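Local coordinates for SH2 domain-containing protein 3C (Homo sapiens, PDB 3T6G), which acts as an adapter in integrin-mediated cell adhesion and migration, its Cdc25-homology domain being closed, unable to perform canonical nucleotide exchange, and suited instead to binding BCAR1, at residues F16-F21 against S278-M283; R28-L33 against W287-A292; M109-I114 against L155-I160. The protein carries 2 engineered substitutions. All coordinates share one frame; numbering follows the deposited sequence.

Interaction 1: F16-F21 against S278-M283; sequences FNPATF and STEFQM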
ATOM      1  N   PHE A  16      10.612  -0.873  11.737  1.00 72.97           N
ATOM      2  CA  PHE A  16      10.443  -2.130  12.469  1.00 66.66           C
ATOM      3  C   PHE A  16      11.814  -2.656  12.848  1.00 71.18           C
ATOM      4  O   PHE A  16      12.693  -2.730  11.998  1.00 76.57           O
ATOM      5  CB  PHE A  16       9.758  -3.193  11.597  1.00 61.18           C
ATOM      6  CG  PHE A  16       8.378  -2.821  11.136  1.00 55.09           C
ATOM      7  CD1 PHE A  16       7.474  -2.226  12.004  1.00 42.42           C
ATOM      8  CD2 PHE A  16       7.985  -3.066   9.825  1.00 59.17           C
ATOM      9  CE1 PHE A  16       6.189  -1.884  11.572  1.00 50.98           C
ATOM     10  CE2 PHE A  16       6.698  -2.724   9.381  1.00 60.47           C
ATOM     11  CZ  PHE A  16       5.804  -2.124  10.253  1.00 55.28           C
ATOM     12  N   ASN A  17      12.008  -3.044  14.106  1.00 72.60           N
ATOM     13  CA  ASN A  17      13.271  -3.672  14.480  1.00 75.96           C
ATOM     14  C   ASN A  17      13.084  -4.915  15.326  1.00 81.46           C
ATOM     15  O   ASN A  17      13.286  -4.890  16.548  1.00 81.86           O
ATOM     16  CB  ASN A  17      14.215  -2.690  15.176  1.00 81.43           C
ATOM     17  CG  ASN A  17      15.635  -3.224  15.258  1.00 96.81           C
ATOM     18  OD1 ASN A  17      15.892  -4.376  14.897  1.00104.75           O
ATOM     19  ND2 ASN A  17      16.561  -2.398  15.742  1.00101.51           N
ATOM     20  N   PRO A  18      12.693  -6.013  14.667  1.00 83.30           N
ATOM     21  CA  PRO A  18      12.430  -7.319  15.270  1.00 76.65           C
ATOM     22  C   PRO A  18      13.493  -7.697  16.276  1.00 78.30           C
ATOM     23  O   PRO A  18      13.177  -8.069  17.401  1.00 85.38           O
ATOM     24  CB  PRO A  18      12.487  -8.275  14.069  1.00 75.56           C
ATOM     25  CG  PRO A  18      12.915  -7.433  12.873  1.00 70.41           C
ATOM     26  CD  PRO A  18      12.493  -6.046  13.211  1.00 74.55           C
ATOM     27  N   ALA A  19      14.750  -7.594  15.868  1.00 80.82           N
ATOM     28  CA  ALA A  19      15.874  -7.994  16.710  1.00 80.96           C
ATOM     29  C   ALA A  19      15.915  -7.352  18.109  1.00 83.07           C
ATOM     30  O   ALA A  19      16.588  -7.871  18.999  1.00 84.54           O
ATOM     31  CB  ALA A  19      17.191  -7.750  15.972  1.00 79.19           C
ATOM     32  N   THR A  20      15.206  -6.237  18.306  1.00 82.97           N
ATOM     33  CA  THR A  20      15.206  -5.559  19.611  1.00 89.77           C
ATOM     34  C   THR A  20      13.877  -5.654  20.367  1.00 90.96           C
ATOM     35  O   THR A  20      13.762  -5.190  21.510  1.00 89.77           O
ATOM     36  CB  THR A  20      15.641  -4.073  19.503  1.00 83.16           C
ATOM     37  OG1 THR A  20      14.722  -3.342  18.671  1.00 85.06           O
ATOM     38  CG2 THR A  20      17.039  -3.980  18.932  1.00 70.59           C
ATOM     39  N   PHE A  21      12.886  -6.266  19.721  1.00 87.09           N
ATOM     40  CA  PHE A  21      11.573  -6.476  20.317  1.00 76.67           C
ATOM     41  C   PHE A  21      11.677  -7.423  21.516  1.00 82.18           C
ATOM     42  O   PHE A  21      12.343  -8.458  21.449  1.00 86.39           O
ATOM     43  CB  PHE A  21      10.604  -7.011  19.255  1.00 73.64           C
ATOM     44  CG  PHE A  21       9.232  -7.354  19.787  1.00 75.63           C
ATOM     45  CD1 PHE A  21       8.220  -6.413  19.788  1.00 74.95           C
ATOM     46  CD2 PHE A  21       8.956  -8.619  20.275  1.00 79.33           C
ATOM     47  CE1 PHE A  21       6.961  -6.720  20.276  1.00 77.60           C
ATOM     48  CE2 PHE A  21       7.695  -8.935  20.762  1.00 84.82           C
ATOM     49  CZ  PHE A  21       6.697  -7.981  20.760  1.00 80.90           C
ATOM     50  N   SER A 278       1.112  -7.052  15.862  1.00 55.28           N
ATOM     51  CA  SER A 278       2.250  -6.187  15.642  1.00 56.36           C
ATOM     52  C   SER A 278       3.260  -6.909  14.741  1.00 61.77           C
ATOM     53  O   SER A 278       3.557  -8.101  14.968  1.00 57.36           O
ATOM     54  CB  SER A 278       2.885  -5.767  16.975  1.00 55.12           C
ATOM     55  OG  SER A 278       4.171  -6.341  17.134  1.00 60.54           O
ATOM     56  N   THR A 279       3.771  -6.184  13.731  1.00 56.91           N
ATOM     57  CA  THR A 279       4.649  -6.754  12.691  1.00 53.01           C
ATOM     58  C   THR A 279       5.974  -7.270  13.255  1.00 60.11           C
ATOM     59  O   THR A 279       6.453  -8.347  12.868  1.00 65.64           O
ATOM     60  CB  THR A 279       4.968  -5.746  11.581  1.00 51.06           C
ATOM     61  OG1 THR A 279       3.755  -5.323  10.950  1.00 54.01           O
ATOM     62  CG2 THR A 279       5.880  -6.388  10.550  1.00 44.85           C
ATOM     63  N   GLU A 280       6.564  -6.496  14.159  1.00 52.06           N
ATOM     64  CA  GLU A 280       7.727  -6.954  14.906  1.00 58.56           C
ATOM     65  C   GLU A 280       7.450  -8.269  15.631  1.00 62.09           C
ATOM     66  O   GLU A 280       8.261  -9.196  15.592  1.00 68.49           O
ATOM     67  CB  GLU A 280       8.168  -5.890  15.916  1.00 64.32           C
ATOM     68  CG  GLU A 280       8.217  -4.471  15.349  1.00 63.54           C
ATOM     69  CD  GLU A 280       9.284  -3.600  16.019  1.00 77.20           C
ATOM     70  OE1 GLU A 280       9.160  -2.355  16.002  1.00 82.58           O
ATOM     71  OE2 GLU A 280      10.262  -4.156  16.552  1.00 85.58           O
ATOM     72  N   PHE A 281       6.309  -8.358  16.306  1.00 61.09           N
ATOM     73  CA  PHE A 281       5.951  -9.609  16.969  1.00 60.38           C
ATOM     74  C   PHE A 281       5.872 -10.729  15.919  1.00 58.73           C
ATOM     75  O   PHE A 281       6.429 -11.825  16.099  1.00 57.04           O
ATOM     76  CB  PHE A 281       4.624  -9.481  17.733  1.00 56.17           C
ATOM     77  CG  PHE A 281       4.016 -10.810  18.110  1.00 58.45           C
ATOM     78  CD1 PHE A 281       4.441 -11.489  19.247  1.00 63.29           C
ATOM     79  CD2 PHE A 281       3.021 -11.383  17.325  1.00 63.56           C
ATOM     80  CE1 PHE A 281       3.879 -12.726  19.601  1.00 70.70           C
ATOM     81  CE2 PHE A 281       2.449 -12.619  17.669  1.00 62.32           C
ATOM     82  CZ  PHE A 281       2.880 -13.297  18.800  1.00 58.99           C
ATOM     83  N   GLN A 282       5.205 -10.440  14.807  1.00 49.49           N
ATOM     84  CA  GLN A 282       5.075 -11.436  13.749  1.00 55.98           C
ATOM     85  C   GLN A 282       6.405 -11.874  13.153  1.00 63.79           C
ATOM     86  O   GLN A 282       6.682 -13.067  13.064  1.00 68.40           O
ATOM     87  CB  GLN A 282       4.088 -10.964  12.700  1.00 51.80           C
ATOM     88  CG  GLN A 282       2.711 -10.776  13.332  1.00 61.32           C
ATOM     89  CD  GLN A 282       1.692 -10.213  12.390  1.00 56.08           C
ATOM     90  OE1 GLN A 282       2.003  -9.902  11.252  1.00 61.02           O
ATOM     91  NE2 GLN A 282       0.463 -10.055  12.866  1.00 55.53           N
ATOM     92  N   MET A 283       7.248 -10.919  12.777  1.00 61.69           N
ATOM     93  CA  MET A 283       8.537 -11.279  12.216  1.00 58.95           C
ATOM     94  C   MET A 283       9.286 -12.239  13.135  1.00 63.84           C
ATOM     95  O   MET A 283       9.766 -13.274  12.695  1.00 70.44           O
ATOM     96  CB  MET A 283       9.360 -10.027  11.897  1.00 62.12           C
ATOM     97  CG  MET A 283       8.682  -9.155  10.858  1.00 54.89           C
ATOM     98  SD  MET A 283       9.495  -7.581  10.607  1.00 67.81           S
ATOM     99  CE  MET A 283      10.979  -8.127   9.723  1.00 53.86           C
TER

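Interaction 2: R28-L33 against W287-A292; sequences RDNRPL and WGSQGA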
ATOM      1  N   ARG A  28      14.110 -13.533  24.810  1.00 97.64           N
ATOM      2  CA  ARG A  28      15.297 -13.019  24.130  1.00100.88           C
ATOM      3  C   ARG A  28      15.673 -13.747  22.838  1.00105.07           C
ATOM      4  O   ARG A  28      15.642 -13.148  21.763  1.00114.85           O
ATOM      5  CB  ARG A  28      16.496 -12.946  25.077  1.00109.87           C
ATOM      6  CG  ARG A  28      17.757 -12.376  24.431  1.00119.06           C
ATOM      7  CD  ARG A  28      18.636 -11.657  25.453  1.00129.38           C
ATOM      8  NE  ARG A  28      18.077 -10.356  25.815  1.00133.92           N
ATOM      9  CZ  ARG A  28      18.580  -9.549  26.744  1.00139.52           C
ATOM     10  NH1 ARG A  28      19.665  -9.901  27.427  1.00141.71           N
ATOM     11  NH2 ARG A  28      17.992  -8.384  26.989  1.00140.91           N
ATOM     12  N   ASP A  29      16.030 -15.022  22.928  1.00 95.92           N
ATOM     13  CA  ASP A  29      16.486 -15.735  21.738  1.00 98.93           C
ATOM     14  C   ASP A  29      15.513 -16.799  21.263  1.00101.72           C
ATOM     15  O   ASP A  29      15.794 -17.986  21.393  1.00110.93           O
ATOM     16  CB  ASP A  29      17.844 -16.386  21.994  1.00107.39           C
ATOM     17  CG  ASP A  29      18.999 -15.449  21.715  1.00121.46           C
ATOM     18  OD1 ASP A  29      19.632 -14.982  22.688  1.00128.24           O
ATOM     19  OD2 ASP A  29      19.267 -15.175  20.520  1.00121.91           O
ATOM     20  N   ASN A  30      14.385 -16.392  20.691  1.00 92.59           N
ATOM     21  CA  ASN A  30      13.357 -17.368  20.331  1.00 93.40           C
ATOM     22  C   ASN A  30      13.599 -18.104  19.012  1.00 98.00           C
ATOM     23  O   ASN A  30      14.257 -17.589  18.108  1.00 97.03           O
ATOM     24  CB  ASN A  30      11.963 -16.734  20.336  1.00 83.45           C
ATOM     25  CG  ASN A  30      11.801 -15.692  19.268  1.00 80.84           C
ATOM     26  OD1 ASN A  30      12.614 -14.775  19.162  1.00 89.71           O
ATOM     27  ND2 ASN A  30      10.758 -15.828  18.453  1.00 74.89           N
ATOM     28  N   ARG A  31      13.065 -19.324  18.932  1.00103.82           N
ATOM     29  CA  ARG A  31      13.110 -20.143  17.724  1.00100.84           C
ATOM     30  C   ARG A  31      11.933 -19.781  16.829  1.00 88.42           C
ATOM     31  O   ARG A  31      10.933 -19.243  17.310  1.00 89.18           O
ATOM     32  CB  ARG A  31      13.067 -21.635  18.079  1.00111.18           C
ATOM     33  CG  ARG A  31      14.426 -22.241  18.395  1.00125.41           C
ATOM     34  CD  ARG A  31      15.515 -21.591  17.535  1.00137.64           C
ATOM     35  NE  ARG A  31      16.321 -22.560  16.789  1.00147.49           N
ATOM     36  CZ  ARG A  31      17.279 -22.230  15.922  1.00151.76           C
ATOM     37  NH1 ARG A  31      17.561 -20.952  15.682  1.00148.58           N
ATOM     38  NH2 ARG A  31      17.957 -23.181  15.289  1.00154.06           N
ATOM     39  N   PRO A  32      12.038 -20.065  15.519  1.00 80.70           N
ATOM     40  CA  PRO A  32      10.878 -19.712  14.691  1.00 78.61           C
ATOM     41  C   PRO A  32       9.763 -20.736  14.862  1.00 81.83           C
ATOM     42  O   PRO A  32      10.048 -21.923  14.992  1.00 87.90           O
ATOM     43  CB  PRO A  32      11.435 -19.696  13.250  1.00 66.88           C
ATOM     44  CG  PRO A  32      12.678 -20.535  13.286  1.00 67.54           C
ATOM     45  CD  PRO A  32      13.137 -20.671  14.742  1.00 77.08           C
ATOM     46  N   LEU A  33       8.520 -20.271  14.900  1.00 79.11           N
ATOM     47  CA  LEU A  33       7.361 -21.162  14.961  1.00 85.08           C
ATOM     48  C   LEU A  33       7.348 -22.082  16.196  1.00 85.16           C
ATOM     49  O   LEU A  33       6.927 -23.234  16.123  1.00 80.37           O
ATOM     50  CB  LEU A  33       7.236 -21.977  13.658  1.00 79.16           C
ATOM     51  CG  LEU A  33       7.150 -21.184  12.342  1.00 73.61           C
ATOM     52  CD1 LEU A  33       7.060 -22.106  11.139  1.00 72.31           C
ATOM     53  CD2 LEU A  33       5.981 -20.199  12.323  1.00 66.36           C
ATOM     54  N   TRP A 287       9.926 -15.943  11.952  1.00 77.37           N
ATOM     55  CA  TRP A 287      11.280 -16.252  11.519  1.00 75.73           C
ATOM     56  C   TRP A 287      12.278 -16.468  12.649  1.00 72.73           C
ATOM     57  O   TRP A 287      13.413 -16.877  12.402  1.00 77.95           O
ATOM     58  CB  TRP A 287      11.757 -15.211  10.501  1.00 73.49           C
ATOM     59  CG  TRP A 287      10.907 -15.234   9.239  1.00 67.80           C
ATOM     60  CD1 TRP A 287      11.005 -16.121   8.197  1.00 56.89           C
ATOM     61  CD2 TRP A 287       9.819 -14.352   8.909  1.00 63.26           C
ATOM     62  NE1 TRP A 287      10.051 -15.839   7.245  1.00 62.23           N
ATOM     63  CE2 TRP A 287       9.312 -14.756   7.658  1.00 58.40           C
ATOM     64  CE3 TRP A 287       9.233 -13.253   9.548  1.00 61.76           C
ATOM     65  CZ2 TRP A 287       8.251 -14.107   7.035  1.00 54.83           C
ATOM     66  CZ3 TRP A 287       8.171 -12.608   8.926  1.00 60.57           C
ATOM     67  CH2 TRP A 287       7.697 -13.032   7.679  1.00 54.32           C
ATOM     68  N   GLY A 288      11.841 -16.235  13.887  1.00 66.15           N
ATOM     69  CA  GLY A 288      12.717 -16.362  15.046  1.00 69.78           C
ATOM     70  C   GLY A 288      13.723 -15.219  15.089  1.00 80.35           C
ATOM     71  O   GLY A 288      13.926 -14.530  14.089  1.00 79.33           O
ATOM     72  N   SER A 289      14.349 -14.988  16.241  1.00 90.62           N
ATOM     73  CA  SER A 289      15.447 -14.025  16.294  1.00 92.39           C
ATOM     74  C   SER A 289      16.514 -14.549  15.349  1.00 91.12           C
ATOM     75  O   SER A 289      16.581 -15.750  15.079  1.00 94.79           O
ATOM     76  CB  SER A 289      15.998 -13.856  17.714  1.00 92.91           C
ATOM     77  OG  SER A 289      16.552 -15.062  18.213  1.00 90.39           O
ATOM     78  N   GLN A 290      17.339 -13.659  14.830  1.00 88.78           N
ATOM     79  CA  GLN A 290      18.259 -14.048  13.768  1.00101.30           C
ATOM     80  C   GLN A 290      17.476 -14.067  12.457  1.00100.55           C
ATOM     81  O   GLN A 290      17.586 -13.140  11.645  1.00102.61           O
ATOM     82  CB  GLN A 290      18.878 -15.427  14.043  1.00110.53           C
ATOM     83  CG  GLN A 290      19.510 -15.604  15.438  1.00120.10           C
ATOM     84  CD  GLN A 290      20.770 -14.759  15.660  1.00126.56           C
ATOM     85  OE1 GLN A 290      21.371 -14.240  14.715  1.00128.63           O
ATOM     86  NE2 GLN A 290      21.171 -14.623  16.920  1.00126.34           N
ATOM     87  N   GLY A 291      16.665 -15.107  12.270  1.00 90.27           N
ATOM     88  CA  GLY A 291      15.830 -15.222  11.084  1.00 78.99           C
ATOM     89  C   GLY A 291      15.028 -13.979  10.729  1.00 76.57           C
ATOM     90  O   GLY A 291      14.882 -13.637   9.557  1.00 77.62           O
ATOM     91  N   ALA A 292      14.490 -13.290  11.731  1.00 76.66           N
ATOM     92  CA  ALA A 292      13.659 -12.121  11.452  1.00 71.57           C
ATOM     93  C   ALA A 292      14.459 -10.962  10.820  1.00 80.36           C
ATOM     94  O   ALA A 292      13.885 -10.000  10.290  1.00 79.83           O
ATOM     95  CB  ALA A 292      12.923 -11.668  12.715  1.00 50.56           C
TER

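Interaction 3: M109-I114 against L155-I160; sequences MLAVDI and LDMAQI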
ATOM      1  N   MET A 109       0.747 -14.675   8.747  1.00 55.03           N
ATOM      2  CA  MET A 109       0.338 -14.949  10.123  1.00 53.47           C
ATOM      3  C   MET A 109      -1.020 -15.632  10.107  1.00 53.15           C
ATOM      4  O   MET A 109      -1.176 -16.723  10.636  1.00 55.26           O
ATOM      5  CB  MET A 109       0.241 -13.631  10.916  1.00 50.33           C
ATOM      6  CG  MET A 109      -0.361 -13.758  12.325  1.00 52.36           C
ATOM      7  SD  MET A 109       0.881 -14.508  13.369  1.00 77.34           S
ATOM      8  CE  MET A 109       0.323 -13.987  14.990  1.00395.73           C
ATOM      9  N   LEU A 110      -1.999 -14.967   9.499  1.00 48.01           N
ATOM     10  CA  LEU A 110      -3.330 -15.523   9.346  1.00 58.53           C
ATOM     11  C   LEU A 110      -3.315 -16.908   8.654  1.00 67.01           C
ATOM     12  O   LEU A 110      -4.021 -17.816   9.076  1.00 63.90           O
ATOM     13  CB  LEU A 110      -4.252 -14.525   8.620  1.00 48.78           C
ATOM     14  CG  LEU A 110      -4.367 -13.247   9.457  1.00 47.27           C
ATOM     15  CD1 LEU A 110      -5.303 -12.204   8.868  1.00 44.36           C
ATOM     16  CD2 LEU A 110      -4.828 -13.636  10.844  1.00 44.24           C
ATOM     17  N   ALA A 111      -2.505 -17.076   7.610  1.00 70.25           N
ATOM     18  CA  ALA A 111      -2.467 -18.356   6.906  1.00 64.99           C
ATOM     19  C   ALA A 111      -1.917 -19.469   7.797  1.00 66.98           C
ATOM     20  O   ALA A 111      -2.385 -20.606   7.743  1.00 65.81           O
ATOM     21  CB  ALA A 111      -1.656 -18.248   5.630  1.00 59.71           C
ATOM     22  N   VAL A 112      -0.926 -19.132   8.615  1.00 58.15           N
ATOM     23  CA  VAL A 112      -0.288 -20.101   9.493  1.00 54.23           C
ATOM     24  C   VAL A 112      -1.231 -20.576  10.623  1.00 59.61           C
ATOM     25  O   VAL A 112      -1.136 -21.710  11.119  1.00 52.30           O
ATOM     26  CB  VAL A 112       0.989 -19.501  10.105  1.00 54.46           C
ATOM     27  CG1 VAL A 112       1.558 -20.408  11.198  1.00 50.15           C
ATOM     28  CG2 VAL A 112       2.022 -19.233   9.010  1.00 57.95           C
ATOM     29  N   ASP A 113      -2.132 -19.698  11.038  1.00 59.48           N
ATOM     30  CA  ASP A 113      -3.027 -20.024  12.128  1.00 62.69           C
ATOM     31  C   ASP A 113      -3.963 -21.058  11.557  1.00 63.73           C
ATOM     32  O   ASP A 113      -4.240 -22.084  12.176  1.00 60.25           O
ATOM     33  CB  ASP A 113      -3.805 -18.782  12.555  1.00 68.68           C
ATOM     34  CG  ASP A 113      -4.678 -19.029  13.764  1.00 69.34           C
ATOM     35  OD1 ASP A 113      -4.231 -19.779  14.655  1.00 69.95           O
ATOM     36  OD2 ASP A 113      -5.797 -18.463  13.824  1.00 64.07           O
ATOM     37  N   ILE A 114      -4.415 -20.786  10.337  1.00 62.74           N
ATOM     38  CA  ILE A 114      -5.302 -21.689   9.626  1.00 62.41           C
ATOM     39  C   ILE A 114      -4.687 -23.070   9.389  1.00 63.93           C
ATOM     40  O   ILE A 114      -5.301 -24.087   9.705  1.00 64.42           O
ATOM     41  CB  ILE A 114      -5.785 -21.079   8.318  1.00 56.40           C
ATOM     42  CG1 ILE A 114      -6.624 -19.844   8.637  1.00 51.96           C
ATOM     43  CG2 ILE A 114      -6.593 -22.111   7.538  1.00 57.61           C
ATOM     44  CD1 ILE A 114      -7.309 -19.198   7.476  1.00 50.45           C
ATOM     45  N   LEU A 155      -6.633 -15.590   2.548  1.00 51.87           N
ATOM     46  CA  LEU A 155      -7.677 -16.504   2.142  1.00 58.37           C
ATOM     47  C   LEU A 155      -7.464 -16.966   0.720  1.00 58.45           C
ATOM     48  O   LEU A 155      -8.135 -17.872   0.259  1.00 61.57           O
ATOM     49  CB  LEU A 155      -9.042 -15.817   2.266  1.00 59.79           C
ATOM     50  CG  LEU A 155      -9.439 -15.518   3.718  1.00 63.60           C
ATOM     51  CD1 LEU A 155     -10.717 -14.720   3.756  1.00 70.00           C
ATOM     52  CD2 LEU A 155      -9.590 -16.815   4.527  1.00 60.47           C
ATOM     53  N   ASP A 156      -6.509 -16.337   0.043  1.00 62.11           N
ATOM     54  CA  ASP A 156      -6.313 -16.536  -1.383  1.00 52.55           C
ATOM     55  C   ASP A 156      -4.910 -17.059  -1.684  1.00 55.29           C
ATOM     56  O   ASP A 156      -4.568 -17.298  -2.838  1.00 65.51           O
ATOM     57  CB  ASP A 156      -6.593 -15.239  -2.149  1.00 60.75           C
ATOM     58  CG  ASP A 156      -6.660 -15.444  -3.680  1.00 81.67           C
ATOM     59  OD1 ASP A 156      -7.744 -15.803  -4.207  1.00 84.83           O
ATOM     60  OD2 ASP A 156      -5.631 -15.229  -4.361  1.00 89.14           O
ATOM     61  N   MET A 157      -4.081 -17.249  -0.664  1.00 58.31           N
ATOM     62  CA  MET A 157      -2.794 -17.874  -0.941  1.00 61.94           C
ATOM     63  C   MET A 157      -3.075 -19.240  -1.535  1.00 69.98           C
ATOM     64  O   MET A 157      -4.043 -19.895  -1.152  1.00 65.60           O
ATOM     65  CB  MET A 157      -1.961 -18.025   0.316  1.00 63.14           C
ATOM     66  CG  MET A 157      -1.542 -16.729   0.911  1.00 64.47           C
ATOM     67  SD  MET A 157      -0.429 -17.083   2.266  1.00 69.29           S
ATOM     68  CE  MET A 157       0.009 -15.414   2.737  1.00 84.40           C
ATOM     69  N   ALA A 158      -2.252 -19.674  -2.481  1.00 75.63           N
ATOM     70  CA  ALA A 158      -2.492 -20.977  -3.087  1.00 74.30           C
ATOM     71  C   ALA A 158      -2.592 -22.020  -1.985  1.00 72.59           C
ATOM     72  O   ALA A 158      -3.408 -22.940  -2.053  1.00 78.35           O
ATOM     73  CB  ALA A 158      -1.385 -21.342  -4.084  1.00 69.95           C
ATOM     74  N   GLN A 159      -1.776 -21.857  -0.950  1.00 70.19           N
ATOM     75  CA  GLN A 159      -1.670 -22.871   0.089  1.00 70.11           C
ATOM     76  C   GLN A 159      -2.957 -23.012   0.911  1.00 71.07           C
ATOM     77  O   GLN A 159      -3.186 -24.046   1.553  1.00 71.77           O
ATOM     78  CB  GLN A 159      -0.477 -22.581   0.999  1.00 65.74           C
ATOM     79  CG  GLN A 159       0.869 -22.802   0.354  1.00 61.54           C
ATOM     80  CD  GLN A 159       1.433 -21.535  -0.277  1.00 70.28           C
ATOM     81  OE1 GLN A 159       0.693 -20.663  -0.747  1.00 70.98           O
ATOM     82  NE2 GLN A 159       2.757 -21.431  -0.291  1.00 71.56           N
ATOM     83  N   ILE A 160      -3.787 -21.970   0.897  1.00 61.57           N
ATOM     84  CA  ILE A 160      -5.042 -21.997   1.637  1.00 59.01           C
ATOM     85  C   ILE A 160      -6.196 -22.369   0.718  1.00 67.22           C
ATOM     86  O   ILE A 160      -7.116 -23.080   1.118  1.00 77.84           O
ATOM     87  CB  ILE A 160      -5.345 -20.640   2.341  1.00 67.79           C
ATOM     88  CG1 ILE A 160      -4.337 -20.368   3.472  1.00 57.55           C
ATOM     89  CG2 ILE A 160      -6.756 -20.622   2.899  1.00 66.34           C
ATOM     90  CD1 ILE A 160      -3.993 -21.611   4.260  1.00 57.83           C
TER

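Interaction 1: F16-F21 against S278-M283
Phe16, Pro18 and Phe21, in the loop that precedes helix 35-46, pack against the first turn of helix 279-287 in a largely apolar contact between the N-terminal part of the chain and a helix near its C-terminal end. Phe16 lays one ring face over Thr279: the CB of Thr279 sits 4.0 Å from the centroid of the Phe16 ring, 13° off its normal, a CH-pi contact. Threonine fits here because its carbon branch CG2 also lies over the Phe16 ring, while OG1 is hydrogen-bonded to Arg102 of helix 93-115. Phe21 reaches the other end of the contact; with CG anti to the backbone N (chi1 176°), its ring extends to the helix and brings CZ 4.0 Å from Phe281 CB, while CD1 meets Glu280 CB at 3.9 Å. The CA of Phe281 lies over one face of the Phe21 ring, offset toward the rim. Glu280 runs out between the two phenylalanines, using its methylene carbons against both rings and placing its carboxylate by the backbone of Asn17. Its OE2 is 3.2 Å from Asn17 N but also 3.1 Å from Asn17 O, a pairing of two acceptors that would be expected to be unfavourable. One turn further along, the bent end of Met283 brings CE 3.8 Å from Pro18 CG, a flexible thioether chain meeting a rigid ring. Pro18 also suits the start of the 3-10 turn 18-20, whose Thr20 OG1 and N both donate to Asn17 O. On the helix side, Ser278 OG accepts from Phe281 N at 3.1 Å. This is the classical serine N-cap, here at the head of a helix in a Ras-GEF (Cdc25-homology) domain, packed beneath an N-terminal loop.

Interaction 2: R28-L33 against W287-A292
Pro32 and Gly288 bring the two backbones to a CA-CA distance of 3.8 Å, where an irregular run before helix 35-46 passes the loop that follows helix 279-287. Gly288 leaves the helical conformation with positive phi (72°), a value that glycine adopts readily. The lack of a side chain matters as well, since a CB here would point at residues 28-33 and clash with Pro32 N. Glycine therefore serves both the turn and the close passage. Just beyond it, Ser289 N donates to Asn30 O at 3.2 Å, the donor tilted 32° from the carbonyl plane. The same N-H has a weak second acceptor in Asn30 OD1, 3.4 Å from Ser289 N, and Ser289 OG gives another weak bond to Asn30 O. Residue 30 thus meets Ser289 with both its backbone and its side-chain oxygen. Asn30 can do this because its CG stands between its own N and carbonyl carbon (chi1 66°), and an asparagine amide offers OD1 as an acceptor; the principal partner of that oxygen is Arg284 on helix 279-287. Pro32 contributes packing: its CB rests 3.4 Å from Trp287 C, laying the compact ring against the last peptide of the helix. The Trp287 side chain leaves its CA away from residues 28-33, and its indole is hydrogen-bonded through NE1 to Arg299 O and engaged with the Arg299 side chain in a cation-pi contact. At the other margin, Asp29 OD2 lies 3.6 Å from Ser289 OG, and the Asp29 carboxylate and Gln290 amide are nearly coplanar. The positive-phi glycine after the last helical residue is a familiar way of ending a helix, here with a leading loop of the chain laid across that C-terminal end.

Interaction 3: M109-I114 against L155-I160
Ala111 and Ile114 of helix 93-115 face Leu155, Met157 and Ile160, and the contacts between the two segments are van der Waals ones. Those around Ala111 are the closest. Its methyl group lies 3.8 Å from Met157 SD and 4.0 Å from Ile160 CG1, so one small side chain receives two larger ones. Alanine suits this place because it lets the backbones approach, the CA atoms of Ala111 and Ile160 being 6.9 Å apart. Met157 has CG anti to its carbonyl carbon (chi1 -66°) and is extended beyond it, which carries the polarisable sulfur to Ala111; the same side chain touches His104, Ser107 and Ile108 elsewhere on helix 93-115.

Branched aliphatic contacts continue the packing one turn along. Ile114 divides its ends between two partners: CG2 approaches Ile160 CD1 at 4.2 Å, while its CD1 faces Leu155 CD2 at 4.4 Å. Isoleucine can do this because its two branches diverge at CB. Ile160 likewise works on two residues, CG1 against the Ala111 methyl and CD1 close to both the Ala111 carbonyl oxygen and Ile114. Leu155 starts with CB directed away from helix 93-115, and the branched tip of its side chain returns to Ile114; it also packs on Leu128, Thr131 and Ile132 of helix 121-140.

The polar bonds lie within the segments or run to residues outside them. Within residues 155-160, Ile160 N donates to Met157 O at 2.9 Å, closing the first turn after the N-cap residue Met157. Outside the pair, Gln159 NE2 is hydrogen-bonded to Asp304 OD1 and Asp113 forms a salt bridge with Lys42. Buried aliphatic packing of this sort, a long helix against the junction between helix 145-155 and the short helix 158-161, belongs to the interior of the all-helical Ras-GEF (Cdc25-homology) domain.

Overall arrangement
From the N terminus, residues 16-21 and then 28-33 pass before the helical body begins, and each waits some 250 residues for its partner. Interaction 3 closes first, joining helix 93-115 to residues 155-160 across 40 intervening residues, and lies wholly within the spans of the other two. Interaction 1 closes next at the start of helix 279-287, and interaction 2 at that helix's far end; their segments alternate, so the two loops cross. Interactions 1 and 2 touch where Pro18 and Met283 pack on Ala292. Interactions 1 and 3 meet through Phe281 and Gln282 on Met109, joining the N-terminal loop, helix 279-287 and the domain interior.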